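Local coordinates for protein D-glyceraldehyde dehydrogenase (NADP(+)) (Thermoplasma acidophilum, PDB 5IZD) that oxidises D-glyceraldehyde to D-glycerate with NADP(+) as hydride acceptor, in the non-phosphorylated Entner-Doudoroff pathway of sugar breakdown, at residues A[285-290]-A[387-392]. Residues are numbered along the deposited sequence; the frame is centred on the assembly and turned at random.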
ATOM      1  N   GLU A 285     -26.035  -0.770  23.057  1.00 30.89           N
ATOM      2  CA  GLU A 285     -27.448  -1.024  22.812  1.00 31.04           C
ATOM      3  C   GLU A 285     -27.910  -2.361  23.387  1.00 31.40           C
ATOM      4  O   GLU A 285     -29.102  -2.582  23.451  1.00 32.11           O
ATOM      5  CB  GLU A 285     -27.742  -0.952  21.299  1.00 30.94           C
ATOM      6  CG  GLU A 285     -27.777   0.461  20.683  1.00 30.85           C
ATOM      7  CD  GLU A 285     -29.182   1.050  20.477  1.00 31.21           C
ATOM      8  OE1 GLU A 285     -30.186   0.266  20.535  1.00 31.54           O
ATOM      9  OE2 GLU A 285     -29.286   2.316  20.247  1.00 31.06           O
ATOM     10  N   ARG A 286     -27.012  -3.252  23.791  1.00 31.13           N
ATOM     11  CA  ARG A 286     -27.401  -4.545  24.400  1.00 31.49           C
ATOM     12  C   ARG A 286     -26.320  -4.913  25.380  1.00 31.58           C
ATOM     13  O   ARG A 286     -25.171  -4.903  24.996  1.00 31.60           O
ATOM     14  CB  ARG A 286     -27.378  -5.678  23.386  1.00 31.30           C
ATOM     15  CG  ARG A 286     -28.118  -5.430  22.129  1.00 30.98           C
ATOM     16  CD  ARG A 286     -27.976  -6.604  21.241  1.00 30.93           C
ATOM     17  NE  ARG A 286     -26.993  -6.447  20.166  1.00 30.31           N
ATOM     18  CZ  ARG A 286     -26.461  -7.434  19.481  1.00 30.00           C
ATOM     19  NH1 ARG A 286     -26.698  -8.705  19.834  1.00 30.48           N
ATOM     20  NH2 ARG A 286     -25.652  -7.143  18.496  1.00 29.48           N
ATOM     21  N   LEU A 287     -26.673  -5.291  26.595  1.00 31.87           N
ATOM     22  CA  LEU A 287     -25.696  -5.570  27.637  1.00 32.01           C
ATOM     23  C   LEU A 287     -25.691  -7.077  27.942  1.00 32.36           C
ATOM     24  O   LEU A 287     -26.712  -7.651  28.243  1.00 32.62           O
ATOM     25  CB  LEU A 287     -26.020  -4.708  28.858  1.00 32.26           C
ATOM     26  CG  LEU A 287     -25.167  -4.828  30.106  1.00 32.71           C
ATOM     27  CD1 LEU A 287     -23.702  -4.665  29.783  1.00 32.46           C
ATOM     28  CD2 LEU A 287     -25.577  -3.793  31.129  1.00 32.94           C
ATOM     29  N   TYR A 288     -24.516  -7.698  27.780  1.00 32.37           N
ATOM     30  CA  TYR A 288     -24.269  -9.117  28.041  1.00 32.85           C
ATOM     31  C   TYR A 288     -23.199  -9.210  29.120  1.00 33.29           C
ATOM     32  O   TYR A 288     -22.038  -8.848  28.858  1.00 32.93           O
ATOM     33  CB  TYR A 288     -23.755  -9.839  26.779  1.00 32.59           C
ATOM     34  CG  TYR A 288     -24.755  -9.819  25.661  1.00 32.22           C
ATOM     35  CD1 TYR A 288     -25.841 -10.644  25.668  1.00 32.68           C
ATOM     36  CD2 TYR A 288     -24.620  -8.953  24.623  1.00 31.53           C
ATOM     37  CE1 TYR A 288     -26.747 -10.653  24.636  1.00 32.49           C
ATOM     38  CE2 TYR A 288     -25.506  -8.949  23.591  1.00 31.39           C
ATOM     39  CZ  TYR A 288     -26.568  -9.794  23.593  1.00 31.89           C
ATOM     40  OH  TYR A 288     -27.508  -9.673  22.587  1.00 31.81           O
ATOM     41  N   VAL A 289     -23.578  -9.709  30.308  1.00 33.97           N
ATOM     42  CA  VAL A 289     -22.654  -9.818  31.413  1.00 34.59           C
ATOM     43  C   VAL A 289     -22.560 -11.274  31.897  1.00 35.58           C
ATOM     44  O   VAL A 289     -23.545 -12.020  32.005  1.00 36.09           O
ATOM     45  CB  VAL A 289     -23.039  -8.884  32.562  1.00 34.81           C
ATOM     46  CG1 VAL A 289     -21.980  -8.862  33.636  1.00 35.24           C
ATOM     47  CG2 VAL A 289     -23.272  -7.454  32.049  1.00 34.17           C
ATOM     48  N   HIS A 290     -21.362 -11.684  32.206  1.00 36.01           N
ATOM     49  CA  HIS A 290     -21.190 -13.054  32.639  1.00 37.07           C
ATOM     50  C   HIS A 290     -21.981 -13.310  33.918  1.00 38.03           C
ATOM     51  O   HIS A 290     -21.992 -12.473  34.832  1.00 38.06           O
ATOM     52  CB  HIS A 290     -19.700 -13.359  32.769  1.00 37.33           C
ATOM     53  CG  HIS A 290     -19.396 -14.804  32.947  1.00 37.91           C
ATOM     54  ND1 HIS A 290     -19.747 -15.487  34.085  1.00 38.87           N
ATOM     55  CD2 HIS A 290     -18.754 -15.692  32.156  1.00 38.00           C
ATOM     56  CE1 HIS A 290     -19.333 -16.749  33.993  1.00 39.52           C
ATOM     57  NE2 HIS A 290     -18.727 -16.900  32.831  1.00 38.98           N
ATOM     58  N   ILE A 387     -31.356   0.545  27.917  1.00 31.14           N
ATOM     59  CA  ILE A 387     -30.641  -0.673  27.582  1.00 31.32           C
ATOM     60  C   ILE A 387     -31.220  -1.847  28.369  1.00 32.25           C
ATOM     61  O   ILE A 387     -31.610  -1.702  29.508  1.00 32.57           O
ATOM     62  CB  ILE A 387     -29.111  -0.491  27.788  1.00 31.12           C
ATOM     63  CG1 ILE A 387     -28.309  -1.681  27.204  1.00 31.01           C
ATOM     64  CG2 ILE A 387     -28.764  -0.322  29.268  1.00 31.59           C
ATOM     65  CD1 ILE A 387     -26.838  -1.388  26.961  1.00 30.62           C
ATOM     66  N   GLY A 388     -31.284  -3.017  27.725  1.00 32.78           N
ATOM     67  CA  GLY A 388     -31.576  -4.292  28.387  1.00 33.60           C
ATOM     68  C   GLY A 388     -30.306  -5.058  28.591  1.00 33.91           C
ATOM     69  O   GLY A 388     -29.342  -4.873  27.804  1.00 33.32           O
ATOM     70  N   ALA A 389     -30.329  -5.949  29.597  1.00 34.82           N
ATOM     71  CA  ALA A 389     -29.207  -6.749  29.991  1.00 35.32           C
ATOM     72  C   ALA A 389     -29.611  -8.221  30.080  1.00 36.73           C
ATOM     73  O   ALA A 389     -30.741  -8.559  30.424  1.00 36.91           O
ATOM     74  CB  ALA A 389     -28.638  -6.294  31.314  1.00 35.40           C
ATOM     75  N   ARG A 390     -28.658  -9.089  29.754  1.00 37.54           N
ATOM     76  CA  ARG A 390     -28.872 -10.528  29.785  1.00 39.33           C
ATOM     77  C   ARG A 390     -27.597 -11.244  30.217  1.00 38.80           C
ATOM     78  O   ARG A 390     -26.489 -10.767  29.974  1.00 37.39           O
ATOM     79  CB  ARG A 390     -29.320 -11.032  28.412  1.00 40.61           C
ATOM     80  CG  ARG A 390     -29.681 -12.508  28.381  1.00 43.01           C
ATOM     81  CD  ARG A 390     -29.545 -13.082  26.980  1.00 44.57           C
ATOM     82  NE  ARG A 390     -29.983 -14.473  26.911  1.00 47.00           N
ATOM     83  CZ  ARG A 390     -29.164 -15.517  26.975  1.00 48.47           C
ATOM     84  NH1 ARG A 390     -27.858 -15.332  27.107  1.00 48.84           N
ATOM     85  NH2 ARG A 390     -29.651 -16.749  26.905  1.00 50.50           N
ATOM     86  N   LYS A 391     -27.766 -12.394  30.860  1.00 39.61           N
ATOM     87  CA  LYS A 391     -26.625 -13.201  31.345  1.00 40.01           C
ATOM     88  C   LYS A 391     -25.989 -13.932  30.197  1.00 39.51           C
ATOM     89  O   LYS A 391     -26.669 -14.254  29.225  1.00 39.39           O
ATOM     90  CB  LYS A 391     -27.044 -14.253  32.362  1.00 41.27           C
ATOM     91  CG  LYS A 391     -27.395 -13.687  33.721  1.00 42.15           C
ATOM     92  CD  LYS A 391     -28.054 -14.699  34.658  1.00 43.26           C
ATOM     93  CE  LYS A 391     -28.657 -13.949  35.821  1.00 44.05           C
ATOM     94  NZ  LYS A 391     -29.127 -14.959  36.801  1.00 45.51           N
ATOM     95  N   ILE A 392     -24.687 -14.169  30.310  1.00 39.20           N
ATOM     96  CA  ILE A 392     -24.021 -15.147  29.490  1.00 39.11           C
ATOM     97  C   ILE A 392     -23.120 -16.088  30.359  1.00 39.81           C
ATOM     98  O   ILE A 392     -22.795 -15.773  31.522  1.00 39.86           O
ATOM     99  CB  ILE A 392     -23.176 -14.501  28.379  1.00 38.60           C
ATOM    100  CG1 ILE A 392     -22.116 -13.577  29.003  1.00 38.67           C
ATOM    101  CG2 ILE A 392     -24.062 -13.811  27.333  1.00 37.78           C
ATOM    102  CD1 ILE A 392     -21.107 -13.007  28.039  1.00 38.22           C
TER
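Ile392 meets both aromatic rings of strand 285-290. Ile392 O lies 3.8 Å from His290 CG, over one face of the imidazole and displaced toward the rim, while Trp257 packs edge-to-face with the same ring. Ile392 CG2 approaches the Tyr288 ring obliquely, 4.0 Å from Tyr288 CD1, and the two side chains cross at about a right angle. The branch gets there because CG2 is anti to the carbonyl carbon of Ile392, whereas CG1 lies between backbone N and carbonyl carbon and packs against the Val289 carbonyl. Tyr288 OH accepts a hydrogen bond from Arg286 NH1, the hydroxyl lying 21° out of the guanidinium plane, and also pairs with Gln373 OE1; Arg286 NH1 bonds to Leu401 O as well, and Phe378 meets the tyrosine ring with planes nearly perpendicular. A phenylalanine at Tyr288 would probably leave Gln373 OE1 without this hydroxyl partner and Arg286 NH1 with one bond fewer. On the other sheet face Leu287 CB packs against Ala389 CB at 3.9 Å, and Met298 of helix 294-305 touches both residues. Ile387 CD1 also reaches Leu287 CB.

Four backbone bonds join the strands in parallel register: Leu287 N to Gly388 O (3.0 Å), Arg390 N to Leu287 O (2.9 Å), Val289 N to Arg390 O (3.1 Å) and Ile392 N to Val289 O (3.0 Å). Strand 252-256 bonds to the opposite edge of 285-290, and helix 395-403 lies against Ile392 and Arg390, whose NH1 forms a salt bridge with Glu397. The pair thus belongs to the interior of the largely parallel, helix-flanked alpha/beta sheet characteristic of the catalytic domain of aldehyde dehydrogenases.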